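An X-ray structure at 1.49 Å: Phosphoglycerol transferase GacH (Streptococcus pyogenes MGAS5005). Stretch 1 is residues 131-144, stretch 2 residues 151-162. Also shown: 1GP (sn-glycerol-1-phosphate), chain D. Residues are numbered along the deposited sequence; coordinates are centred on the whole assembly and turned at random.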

# COMPACT_ATOMS: atom_id res chain seq x y z
N GLN A 131 5.28 18.57 -5.16
CA GLN A 131 6.28 19.44 -4.57
C GLN A 131 6.72 18.88 -3.22
O GLN A 131 5.92 18.30 -2.48
CB GLN A 131 5.69 20.83 -4.38
CG GLN A 131 5.31 21.49 -5.70
CD GLN A 131 4.64 22.83 -5.52
OE1 GLN A 131 5.25 23.78 -5.01
NE2 GLN A 131 3.38 22.92 -5.93
N GLY A 132 8.00 19.05 -2.90
CA GLY A 132 8.50 18.61 -1.63
C GLY A 132 7.71 19.15 -0.45
O GLY A 132 7.42 18.41 0.51
N LYS A 133 7.34 20.44 -0.51
CA LYS A 133 6.53 21.05 0.55
C LYS A 133 5.18 20.37 0.74
O LYS A 133 4.54 20.57 1.79
CB LYS A 133 6.31 22.55 0.26
CG LYS A 133 5.35 22.85 -0.86
CD LYS A 133 5.11 24.35 -1.01
CE LYS A 133 4.15 24.61 -2.14
NZ LYS A 133 4.00 26.08 -2.36
N ASN A 134 4.72 19.58 -0.23
CA ASN A 134 3.40 18.96 -0.19
C ASN A 134 3.47 17.45 0.00
O ASN A 134 2.48 16.75 -0.26
CB ASN A 134 2.62 19.31 -1.46
CG ASN A 134 2.23 20.77 -1.49
OD1 ASN A 134 1.95 21.38 -0.45
ND2 ASN A 134 2.23 21.34 -2.68
N ARG A 135 4.62 16.93 0.42
CA ARG A 135 4.79 15.51 0.71
C ARG A 135 4.80 15.34 2.22
O ARG A 135 5.66 15.90 2.90
CB ARG A 135 6.13 15.00 0.16
CG ARG A 135 6.29 15.10 -1.34
CD ARG A 135 7.73 14.75 -1.74
NE ARG A 135 7.96 15.18 -3.12
CZ ARG A 135 9.15 15.40 -3.65
NH1 ARG A 135 10.24 15.21 -2.92
NH2 ARG A 135 9.24 15.81 -4.91
N ILE A 136 3.86 14.55 2.74
CA ILE A 136 3.65 14.43 4.18
C ILE A 136 3.59 12.96 4.55
O ILE A 136 2.80 12.21 3.97
CB ILE A 136 2.35 15.14 4.61
CG1 ILE A 136 2.41 16.63 4.26
CG2 ILE A 136 2.08 14.87 6.11
CD1 ILE A 136 1.08 17.38 4.45
N ALA A 137 4.41 12.54 5.53
CA ALA A 137 4.33 11.22 6.12
C ALA A 137 3.79 11.30 7.54
O ALA A 137 3.97 12.30 8.22
CB ALA A 137 5.72 10.53 6.14
N MET A 138 3.13 10.23 7.98
CA MET A 138 2.51 10.19 9.30
C MET A 138 2.55 8.77 9.85
O MET A 138 2.10 7.84 9.18
CB MET A 138 1.04 10.62 9.21
CG MET A 138 0.87 11.98 8.61
SD MET A 138 -0.88 12.45 8.37
CE MET A 138 -1.51 12.16 9.93
N HIS A 139 3.02 8.63 11.09
CA HIS A 139 3.02 7.32 11.76
C HIS A 139 3.10 7.50 13.27
O HIS A 139 4.07 8.09 13.77
CB HIS A 139 4.22 6.50 11.31
CG HIS A 139 4.35 5.18 12.00
ND1 HIS A 139 3.34 4.24 12.00
CD2 HIS A 139 5.38 4.62 12.68
CE1 HIS A 139 3.74 3.16 12.66
NE2 HIS A 139 4.97 3.37 13.09
N PRO A 140 2.11 7.02 14.06
CA PRO A 140 2.15 7.27 15.51
C PRO A 140 3.04 6.30 16.28
O PRO A 140 2.59 5.53 17.13
CB PRO A 140 0.67 7.22 15.91
CG PRO A 140 -0.05 6.55 14.83
CD PRO A 140 0.79 6.55 13.60
N ALA A 141 4.33 6.35 15.99
CA ALA A 141 5.36 5.70 16.79
C ALA A 141 6.64 6.49 16.55
O ALA A 141 6.58 7.67 16.17
CB ALA A 141 5.47 4.20 16.44
N SER A 142 7.79 5.86 16.75
CA SER A 142 9.04 6.53 16.45
C SER A 142 9.25 6.65 14.94
O SER A 142 9.12 5.68 14.20
CB SER A 142 10.23 5.77 17.04
OG SER A 142 11.44 6.34 16.55
N ALA A 143 9.62 7.85 14.51
CA ALA A 143 10.00 8.06 13.11
C ALA A 143 11.19 7.19 12.69
O ALA A 143 11.36 6.94 11.49
CB ALA A 143 10.36 9.53 12.87
N ASN A 144 12.00 6.71 13.63
CA ASN A 144 13.16 5.91 13.27
C ASN A 144 12.88 4.43 13.19
O ASN A 144 13.75 3.67 12.74
CB ASN A 144 14.30 6.22 14.22
CG ASN A 144 14.87 7.59 13.99
OD1 ASN A 144 15.32 7.91 12.87
ND2 ASN A 144 14.83 8.44 15.01
N VAL A 151 14.32 7.34 5.15
CA VAL A 151 13.66 7.14 3.86
C VAL A 151 12.89 8.39 3.45
O VAL A 151 13.07 8.91 2.35
CB VAL A 151 12.73 5.92 3.93
CG1 VAL A 151 11.88 5.82 2.68
CG2 VAL A 151 13.53 4.66 4.13
N TYR A 152 12.01 8.88 4.33
CA TYR A 152 11.19 10.02 3.96
C TYR A 152 12.02 11.29 3.80
O TYR A 152 11.68 12.13 2.97
CB TYR A 152 10.00 10.20 4.92
CG TYR A 152 8.97 9.11 4.68
CD1 TYR A 152 8.22 9.10 3.50
CD2 TYR A 152 8.77 8.09 5.60
CE1 TYR A 152 7.29 8.11 3.27
CE2 TYR A 152 7.86 7.08 5.35
CZ TYR A 152 7.12 7.10 4.17
OH TYR A 152 6.20 6.12 3.88
N SER A 153 13.10 11.44 4.57
CA SER A 153 14.02 12.56 4.37
C SER A 153 14.66 12.49 2.99
O SER A 153 14.74 13.49 2.27
CB SER A 153 15.07 12.57 5.47
OG SER A 153 16.03 13.59 5.23
N ASN A 154 15.13 11.31 2.59
CA ASN A 154 15.77 11.19 1.28
C ASN A 154 14.77 11.29 0.14
O ASN A 154 15.18 11.63 -0.98
CB ASN A 154 16.56 9.90 1.21
CG ASN A 154 17.91 10.03 1.85
OD1 ASN A 154 18.69 10.93 1.52
ND2 ASN A 154 18.18 9.18 2.80
N LEU A 155 13.50 11.02 0.40
CA LEU A 155 12.43 11.27 -0.56
C LEU A 155 11.95 12.71 -0.51
O LEU A 155 10.98 13.04 -1.20
CB LEU A 155 11.26 10.32 -0.32
CG LEU A 155 11.52 8.84 -0.64
CD1 LEU A 155 10.30 7.99 -0.35
CD2 LEU A 155 11.98 8.67 -2.08
N GLY A 156 12.60 13.57 0.26
CA GLY A 156 12.31 14.99 0.22
C GLY A 156 11.00 15.39 0.85
O GLY A 156 10.41 16.41 0.44
N PHE A 157 10.53 14.65 1.84
CA PHE A 157 9.26 14.96 2.47
C PHE A 157 9.42 16.16 3.39
O PHE A 157 10.43 16.31 4.09
CB PHE A 157 8.74 13.76 3.26
CG PHE A 157 7.93 12.79 2.44
CD1 PHE A 157 8.44 12.25 1.27
CD2 PHE A 157 6.66 12.42 2.83
CE1 PHE A 157 7.69 11.34 0.50
CE2 PHE A 157 5.91 11.53 2.07
CZ PHE A 157 6.41 11.01 0.90
N SER A 158 8.41 17.02 3.40
CA SER A 158 8.48 18.22 4.23
C SER A 158 8.12 17.93 5.67
O SER A 158 8.64 18.59 6.58
CB SER A 158 7.53 19.27 3.66
OG SER A 158 7.41 20.37 4.54
N LYS A 159 7.23 16.98 5.90
CA LYS A 159 6.75 16.68 7.23
C LYS A 159 6.70 15.18 7.43
O LYS A 159 6.40 14.42 6.50
CB LYS A 159 5.33 17.22 7.47
CG LYS A 159 5.26 18.73 7.59
CD LYS A 159 3.89 19.18 8.06
CE LYS A 159 3.83 20.70 8.22
NZ LYS A 159 2.49 21.11 8.70
N PHE A 160 6.99 14.76 8.65
CA PHE A 160 6.82 13.36 9.07
C PHE A 160 6.29 13.42 10.50
O PHE A 160 7.06 13.55 11.46
CB PHE A 160 8.14 12.59 8.96
CG PHE A 160 8.04 11.12 9.29
CD1 PHE A 160 6.85 10.52 9.64
CD2 PHE A 160 9.18 10.34 9.23
CE1 PHE A 160 6.79 9.16 9.95
CE2 PHE A 160 9.13 8.98 9.56
CZ PHE A 160 7.93 8.39 9.90
N LEU A 161 4.96 13.38 10.62
CA LEU A 161 4.34 13.36 11.94
C LEU A 161 4.63 12.02 12.58
O LEU A 161 4.40 10.97 11.98
CB LEU A 161 2.83 13.55 11.85
CG LEU A 161 2.33 14.98 11.64
CD1 LEU A 161 2.67 15.49 10.24
CD2 LEU A 161 0.83 15.03 11.89
N ALA A 162 5.13 12.06 13.81
CA ALA A 162 5.47 10.86 14.55
C ALA A 162 5.30 11.13 16.03
O ALA A 162 5.32 12.28 16.48
CB ALA A 162 6.90 10.40 14.26
C3 1GP D . 5.80 0.25 13.95
O3 1GP D . 5.12 0.08 11.62
C2 1GP D . 5.80 -0.59 12.69
O2 1GP D . 6.63 1.40 13.84
C1 1GP D . 5.15 -1.95 12.95
O1P 1GP D . 5.42 -2.84 11.86
O2P 1GP D . 3.52 -4.70 11.89
O3P 1GP D . 5.97 -5.10 11.02
O4P 1GP D . 5.50 -4.78 13.50
P 1GP D . 5.05 -4.41 12.06

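The contact centres on Ala137, whose CB sits among three aromatic rings. Ala137 CB lies over the face of the Tyr152 ring, 3.8 Å from its centroid, and touches Phe160 CD1 at 3.7 Å and Phe157 CD2 at 3.9 Å; the methyl is in contact with all three rings. Against the same side, the loop residue Ala143 sets its CB off-centre on the Phe160 ring, 3.6 Å from CE2, and meets Ala162 CB at 3.8 Å. On the other face, Ile136 CG2 approaches Leu161 CD1 at 4.2 Å, and Met138 CG lies 4.1 Å from Leu161 CB.

Between these side chains run two parallel strands, 135-139 and 159-162, their directions 12° apart. Ala137 bonds in both directions, its N donating to Lys159 O (2.9 Å, nearly linear) and its O accepting from Leu161 N (2.8 Å). His139 N continues the ladder to Leu161 O at 2.9 Å. Beyond it, His139 turns its ring edge to the ligand, and His139 NE2 is hydrogen-bonded to 1GP O2 at 2.7 Å.

Toward the start of the strands, Ser158 N donates to Arg135 O (3.0 Å). Arg135 serves two chemistries: its CB covers the Phe157 ring face, 3.6 Å from the centroid, while NH1 reaches Leu155 O in a weak, bent hydrogen bond of 2.9 Å. Gly156, at positive phi, leaves space for this guanidinium, which an ideally placed CB would strike.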